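Local structure of lymphotactin (2NYZ) at residues D[19-24]-D[60-65]; D[39-42]-D[46-49]. The protein is a C-class chemokine that probably attracts lymphocytes, but not monocytes or neutrophils, by acting on its chemokine receptor. All blocks are in the same frame, centred on the assembly; numbering follows the deposited sequence.

Contact 1 of 2, residues D[19-24]-D[60-65]; sequences LPVSRI and VRSMDR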
ATOM      1  N   LEU D  19      21.474  -2.015 -25.127  1.00 48.95           N
ATOM      2  CA  LEU D  19      22.812  -2.503 -24.835  1.00 49.87           C
ATOM      3  C   LEU D  19      23.794  -1.879 -25.830  1.00 53.46           C
ATOM      4  O   LEU D  19      23.582  -1.939 -27.041  1.00 56.40           O
ATOM      5  CB  LEU D  19      22.821  -4.023 -24.957  1.00 44.62           C
ATOM      6  CG  LEU D  19      23.892  -4.846 -24.245  1.00 38.84           C
ATOM      7  CD1 LEU D  19      24.023  -4.445 -22.772  1.00 33.15           C
ATOM      8  CD2 LEU D  19      23.499  -6.300 -24.374  1.00 26.21           C
ATOM      9  N   PRO D  20      24.875  -1.255 -25.335  1.00 55.35           N
ATOM     10  CA  PRO D  20      25.851  -0.633 -26.239  1.00 54.91           C
ATOM     11  C   PRO D  20      26.538  -1.652 -27.141  1.00 53.10           C
ATOM     12  O   PRO D  20      26.991  -2.702 -26.679  1.00 48.97           O
ATOM     13  CB  PRO D  20      26.848   0.022 -25.285  1.00 52.17           C
ATOM     14  CG  PRO D  20      26.054   0.235 -24.038  1.00 55.82           C
ATOM     15  CD  PRO D  20      25.254  -1.033 -23.933  1.00 56.50           C
ATOM     16  N   VAL D  21      26.609  -1.341 -28.428  1.00 53.96           N
ATOM     17  CA  VAL D  21      27.268  -2.233 -29.374  1.00 55.60           C
ATOM     18  C   VAL D  21      28.684  -2.449 -28.844  1.00 55.43           C
ATOM     19  O   VAL D  21      29.294  -3.505 -29.045  1.00 52.55           O
ATOM     20  CB  VAL D  21      27.305  -1.602 -30.799  1.00 56.98           C
ATOM     21  CG1 VAL D  21      27.936  -0.218 -30.737  1.00 58.66           C
ATOM     22  CG2 VAL D  21      28.065  -2.502 -31.757  1.00 52.58           C
ATOM     23  N   SER D  22      29.180  -1.439 -28.134  1.00 55.33           N
ATOM     24  CA  SER D  22      30.508  -1.472 -27.545  1.00 58.59           C
ATOM     25  C   SER D  22      30.590  -2.430 -26.357  1.00 61.31           C
ATOM     26  O   SER D  22      31.514  -2.350 -25.550  1.00 63.37           O
ATOM     27  CB  SER D  22      30.894  -0.075 -27.080  1.00 60.32           C
ATOM     28  OG  SER D  22      29.989   0.386 -26.094  1.00 66.72           O
ATOM     29  N   ARG D  23      29.622  -3.331 -26.243  1.00 62.54           N
ATOM     30  CA  ARG D  23      29.607  -4.287 -25.144  1.00 60.64           C
ATOM     31  C   ARG D  23      29.251  -5.665 -25.657  1.00 59.56           C
ATOM     32  O   ARG D  23      29.433  -6.659 -24.956  1.00 59.88           O
ATOM     33  CB  ARG D  23      28.589  -3.869 -24.076  1.00 61.54           C
ATOM     34  CG  ARG D  23      29.046  -2.742 -23.164  1.00 60.01           C
ATOM     35  CD  ARG D  23      30.223  -3.178 -22.318  1.00 65.27           C
ATOM     36  NE  ARG D  23      30.635  -2.139 -21.380  1.00 73.22           N
ATOM     37  CZ  ARG D  23      31.319  -1.052 -21.717  1.00 79.73           C
ATOM     38  NH1 ARG D  23      31.682  -0.852 -22.977  1.00 86.39           N
ATOM     39  NH2 ARG D  23      31.637  -0.156 -20.793  1.00 83.75           N
ATOM     40  N   ILE D  24      28.737  -5.724 -26.882  1.00 57.74           N
ATOM     41  CA  ILE D  24      28.351  -6.995 -27.471  1.00 54.89           C
ATOM     42  C   ILE D  24      29.559  -7.686 -28.090  1.00 58.63           C
ATOM     43  O   ILE D  24      30.530  -7.036 -28.474  1.00 61.53           O
ATOM     44  CB  ILE D  24      27.306  -6.812 -28.571  1.00 48.02           C
ATOM     45  CG1 ILE D  24      26.333  -5.684 -28.212  1.00 42.35           C
ATOM     46  CG2 ILE D  24      26.566  -8.110 -28.776  1.00 48.24           C
ATOM     47  CD1 ILE D  24      25.465  -5.962 -27.049  1.00 42.94           C
ATOM     48  N   VAL D  60      22.537  -5.060 -34.649  1.00 78.93           N
ATOM     49  CA  VAL D  60      22.651  -6.249 -35.476  1.00 81.35           C
ATOM     50  C   VAL D  60      23.345  -5.874 -36.779  1.00 84.87           C
ATOM     51  O   VAL D  60      24.175  -6.623 -37.295  1.00 86.05           O
ATOM     52  CB  VAL D  60      21.258  -6.832 -35.777  1.00 80.11           C
ATOM     53  CG1 VAL D  60      21.363  -7.977 -36.764  1.00 80.48           C
ATOM     54  CG2 VAL D  60      20.625  -7.317 -34.489  1.00 81.59           C
ATOM     55  N   ARG D  61      23.007  -4.699 -37.299  1.00 87.76           N
ATOM     56  CA  ARG D  61      23.594  -4.210 -38.540  1.00 89.41           C
ATOM     57  C   ARG D  61      25.041  -3.782 -38.302  1.00 90.40           C
ATOM     58  O   ARG D  61      25.951  -4.191 -39.023  1.00 89.18           O
ATOM     59  CB  ARG D  61      22.781  -3.023 -39.064  1.00 90.80           C
ATOM     60  CG  ARG D  61      23.203  -2.539 -40.437  1.00 93.34           C
ATOM     61  CD  ARG D  61      22.394  -1.329 -40.885  1.00 90.71           C
ATOM     62  NE  ARG D  61      20.957  -1.582 -40.868  1.00 87.74           N
ATOM     63  CZ  ARG D  61      20.133  -1.143 -39.923  1.00 90.40           C
ATOM     64  NH1 ARG D  61      20.606  -0.425 -38.912  1.00 88.22           N
ATOM     65  NH2 ARG D  61      18.834  -1.414 -39.994  1.00 90.04           N
ATOM     66  N   SER D  62      25.240  -2.963 -37.275  1.00 92.08           N
ATOM     67  CA  SER D  62      26.563  -2.465 -36.914  1.00 93.82           C
ATOM     68  C   SER D  62      27.546  -3.604 -36.686  1.00 96.47           C
ATOM     69  O   SER D  62      28.744  -3.463 -36.928  1.00 95.43           O
ATOM     70  CB  SER D  62      26.474  -1.607 -35.648  1.00 92.75           C
ATOM     71  OG  SER D  62      27.744  -1.096 -35.276  1.00 85.79           O
ATOM     72  N   MET D  63      27.037  -4.734 -36.210  1.00100.45           N
ATOM     73  CA  MET D  63      27.887  -5.884 -35.961  1.00105.24           C
ATOM     74  C   MET D  63      28.166  -6.634 -37.248  1.00109.92           C
ATOM     75  O   MET D  63      29.291  -7.077 -37.477  1.00111.74           O
ATOM     76  CB  MET D  63      27.242  -6.818 -34.941  1.00104.02           C
ATOM     77  CG  MET D  63      27.191  -6.234 -33.549  1.00103.96           C
ATOM     78  SD  MET D  63      26.718  -7.457 -32.343  1.00 98.79           S
ATOM     79  CE  MET D  63      28.298  -8.251 -32.044  1.00101.74           C
ATOM     80  N   ASP D  64      27.148  -6.781 -38.091  1.00113.45           N
ATOM     81  CA  ASP D  64      27.336  -7.469 -39.363  1.00117.28           C
ATOM     82  C   ASP D  64      28.320  -6.665 -40.206  1.00120.95           C
ATOM     83  O   ASP D  64      29.171  -7.221 -40.905  1.00120.71           O
ATOM     84  CB  ASP D  64      26.011  -7.592 -40.121  1.00114.69           C
ATOM     85  CG  ASP D  64      25.022  -8.493 -39.425  1.00112.41           C
ATOM     86  OD1 ASP D  64      25.463  -9.458 -38.763  1.00110.86           O
ATOM     87  OD2 ASP D  64      23.804  -8.251 -39.556  1.00107.77           O
ATOM     88  N   ARG D  65      28.196  -5.345 -40.118  1.00124.99           N
ATOM     89  CA  ARG D  65      29.041  -4.430 -40.872  1.00128.53           C
ATOM     90  C   ARG D  65      30.417  -4.251 -40.234  1.00130.89           C
ATOM     91  O   ARG D  65      31.291  -3.603 -40.803  1.00131.34           O
ATOM     92  CB  ARG D  65      28.324  -3.081 -41.009  1.00128.83           C
ATOM     93  CG  ARG D  65      29.004  -2.081 -41.924  1.00130.28           C
ATOM     94  CD  ARG D  65      27.992  -1.141 -42.576  1.00129.66           C
ATOM     95  NE  ARG D  65      27.034  -0.579 -41.625  1.00129.43           N
ATOM     96  CZ  ARG D  65      27.365   0.103 -40.532  1.00127.39           C
ATOM     97  NH1 ARG D  65      28.640   0.311 -40.236  1.00125.78           N
ATOM     98  NH2 ARG D  65      26.418   0.583 -39.738  1.00125.48           N
TER

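Contact 2 of 2, residues D[39-42]-D[46-49]; sequences FITK and KVCA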
ATOM      1  N   PHE D  39      21.890 -11.233 -27.499  1.00 44.48           N
ATOM      2  CA  PHE D  39      23.222 -10.648 -27.527  1.00 45.07           C
ATOM      3  C   PHE D  39      24.095 -11.344 -26.480  1.00 47.03           C
ATOM      4  O   PHE D  39      23.607 -11.768 -25.432  1.00 48.78           O
ATOM      5  CB  PHE D  39      23.155  -9.151 -27.220  1.00 40.31           C
ATOM      6  CG  PHE D  39      22.463  -8.344 -28.272  1.00 41.57           C
ATOM      7  CD1 PHE D  39      22.998  -8.241 -29.552  1.00 44.22           C
ATOM      8  CD2 PHE D  39      21.287  -7.669 -27.984  1.00 41.16           C
ATOM      9  CE1 PHE D  39      22.370  -7.473 -30.527  1.00 45.21           C
ATOM     10  CE2 PHE D  39      20.653  -6.899 -28.949  1.00 43.82           C
ATOM     11  CZ  PHE D  39      21.194  -6.799 -30.223  1.00 45.36           C
ATOM     12  N   ILE D  40      25.380 -11.478 -26.769  1.00 47.38           N
ATOM     13  CA  ILE D  40      26.302 -12.089 -25.828  1.00 50.82           C
ATOM     14  C   ILE D  40      27.347 -11.033 -25.506  1.00 53.40           C
ATOM     15  O   ILE D  40      28.236 -10.788 -26.313  1.00 57.61           O
ATOM     16  CB  ILE D  40      26.995 -13.305 -26.440  1.00 53.71           C
ATOM     17  CG1 ILE D  40      25.944 -14.355 -26.829  1.00 63.82           C
ATOM     18  CG2 ILE D  40      27.995 -13.876 -25.454  1.00 52.33           C
ATOM     19  CD1 ILE D  40      26.519 -15.613 -27.475  1.00 66.99           C
ATOM     20  N   THR D  41      27.233 -10.399 -24.342  1.00 53.91           N
ATOM     21  CA  THR D  41      28.176  -9.357 -23.954  1.00 53.65           C
ATOM     22  C   THR D  41      29.603  -9.882 -24.001  1.00 56.99           C
ATOM     23  O   THR D  41      29.835 -11.092 -23.958  1.00 57.05           O
ATOM     24  CB  THR D  41      27.896  -8.821 -22.539  1.00 51.44           C
ATOM     25  OG1 THR D  41      28.389  -9.748 -21.566  1.00 51.56           O
ATOM     26  CG2 THR D  41      26.399  -8.616 -22.341  1.00 47.26           C
ATOM     27  N   LYS D  42      30.556  -8.963 -24.077  1.00 58.71           N
ATOM     28  CA  LYS D  42      31.955  -9.331 -24.164  1.00 60.67           C
ATOM     29  C   LYS D  42      32.465 -10.198 -23.027  1.00 60.73           C
ATOM     30  O   LYS D  42      33.506 -10.836 -23.174  1.00 62.46           O
ATOM     31  CB  LYS D  42      32.820  -8.076 -24.313  1.00 66.22           C
ATOM     32  CG  LYS D  42      32.675  -7.398 -25.683  1.00 69.32           C
ATOM     33  CD  LYS D  42      33.558  -6.164 -25.811  1.00 71.98           C
ATOM     34  CE  LYS D  42      33.437  -5.536 -27.193  1.00 78.04           C
ATOM     35  NZ  LYS D  42      32.087  -4.959 -27.460  1.00 80.45           N
ATOM     36  N   LYS D  46      24.157 -13.194 -21.520  1.00 39.87           N
ATOM     37  CA  LYS D  46      23.299 -13.338 -22.685  1.00 41.53           C
ATOM     38  C   LYS D  46      21.995 -12.587 -22.501  1.00 42.25           C
ATOM     39  O   LYS D  46      21.122 -13.041 -21.780  1.00 47.10           O
ATOM     40  CB  LYS D  46      23.000 -14.814 -22.949  1.00 37.24           C
ATOM     41  CG  LYS D  46      24.233 -15.654 -23.157  1.00 43.99           C
ATOM     42  CD  LYS D  46      23.844 -17.094 -23.374  1.00 54.23           C
ATOM     43  CE  LYS D  46      25.018 -18.012 -23.099  1.00 62.45           C
ATOM     44  NZ  LYS D  46      24.566 -19.411 -22.855  1.00 68.30           N
ATOM     45  N   VAL D  47      21.854 -11.440 -23.149  1.00 42.80           N
ATOM     46  CA  VAL D  47      20.621 -10.695 -23.014  1.00 43.12           C
ATOM     47  C   VAL D  47      19.779 -10.842 -24.274  1.00 43.16           C
ATOM     48  O   VAL D  47      20.282 -10.791 -25.393  1.00 43.20           O
ATOM     49  CB  VAL D  47      20.875  -9.188 -22.730  1.00 45.68           C
ATOM     50  CG1 VAL D  47      22.251  -9.000 -22.090  1.00 43.24           C
ATOM     51  CG2 VAL D  47      20.732  -8.369 -24.003  1.00 51.66           C
ATOM     52  N   CYS D  48      18.488 -11.045 -24.066  1.00 44.93           N
ATOM     53  CA  CYS D  48      17.538 -11.192 -25.145  1.00 47.81           C
ATOM     54  C   CYS D  48      17.021  -9.801 -25.458  1.00 49.53           C
ATOM     55  O   CYS D  48      16.876  -8.969 -24.561  1.00 48.17           O
ATOM     56  CB  CYS D  48      16.367 -12.061 -24.702  1.00 52.28           C
ATOM     57  SG  CYS D  48      16.789 -13.679 -23.973  1.00 60.11           S
ATOM     58  N   ALA D  49      16.732  -9.554 -26.729  1.00 51.17           N
ATOM     59  CA  ALA D  49      16.228  -8.258 -27.151  1.00 49.32           C
ATOM     60  C   ALA D  49      15.193  -8.435 -28.247  1.00 51.03           C
ATOM     61  O   ALA D  49      15.137  -9.473 -28.909  1.00 52.47           O
ATOM     62  CB  ALA D  49      17.374  -7.400 -27.651  1.00 40.52           C
TER

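Contact 1 of 2, residues D[19-24]-D[60-65]
V21 and I24 meet S62 and M63 in a small, mainly apolar side-chain contact between the loop and first residue of strand 24-28 and the last turn of helix 54-64. No hydrogen bond crosses it, and the backbones stay well apart, 7.6 Å between the CA atoms of V21 and M63. M63 is the main bridge. Its chain runs out extended from the helix and bends only at the last torsion (chi3 83°), which turns the methyl so that sulfur and CE both lie against the branch point of I24. SD comes to 3.6 Å from CG2 of I24, CE to 3.7 Å from that same methyl, and the two side chains cross at about a right angle. On the outer side, CG2 of V21 approaches OG of S62 at 3.8 Å, a van der Waals touch, and lies 4.2 Å from CG of M63. With an alanine in place of M63, CB and CG2 of I24 would probably lose the cover of the sulfur and methyl, and the direct contact between the two segments would shrink to the V21–S62 touch. The 3-10 turn at V21, closed by the bond from I24 N to V21 O, brings both residues to the helix. V21 sits at the solvent-exposed margin, whereas I24 is buried, packed also on V59 of the helix and F39 of strand 37-41; Y27 of strand 24-28 receives M63 and V60 alongside.

Contact 2 of 2, residues D[39-42]-D[46-49]
F39 and V47 form an antiparallel hydrogen-bonded pair, their strands running at 147° to each other, with V47 O accepting from F39 N at 2.7 Å and V47 N donating to F39 O at 2.9 Å. F39 O also receives a CA-H...O contact from K46, 3.2 Å from its CA. In the next, non-hydrogen-bonded pair, I40 stands opposite K46 with a CA-CA separation of 4.5 Å. The side chains of this pair rise on the face away from the helix, where CG1 of I40 lies beside CG of K46 at 4.3 Å and the lysine chain then continues extended, away from strand 37-41. F39 and V47 point to the other face. With CG of F39 anti to its carbonyl carbon (chi1 -67°), the ring reaches along the neighbouring strand: CG2 of V47 sits at the ring edge near its plane, 4.1 Å from CD2, while the methyl of A49 approaches CE2 to 3.6 Å. The strands 37-41 and 46-49 make the second hairpin of the three-stranded antiparallel sheet of the chemokine fold, and helix 54-64 lies across the face bearing F39, V47 and A49, with V56 and V59 against the phenyl ring and W55 and V56 against A49. Toward the hairpin turn, CG2 of T41 meets CG1 of V47 at 4.2 Å, the two side chains crossing at about a right angle. The T41 hydroxyl instead takes a hydrogen bond from L45 N within the turn. C48, one residue past V47, turns its side chain away from strand 37-41 and is joined by a disulfide to C11, which ties the N-terminal region to this strand.

How the contacts relate
Contact 2 is the more buried of the two and lies nearer the centre of the chain; contact 1 is only partly buried, with V21 exposed at its margin. Backbone hydrogen bonds pair the strands in contact 2, with the side chains packing on either face of the sheet, whereas contact 1 relies on side-chain packing alone to hold the loop and the start of strand 24-28 to the helix end. Along the chain, contact 2 is nested within the loop that contact 1 closes, and their centres lie about 10 Å apart. The two meet directly: K42 probably hydrogen-bonds to R23 O through its backbone N and to I24 O through NZ, while L19 packs on V47.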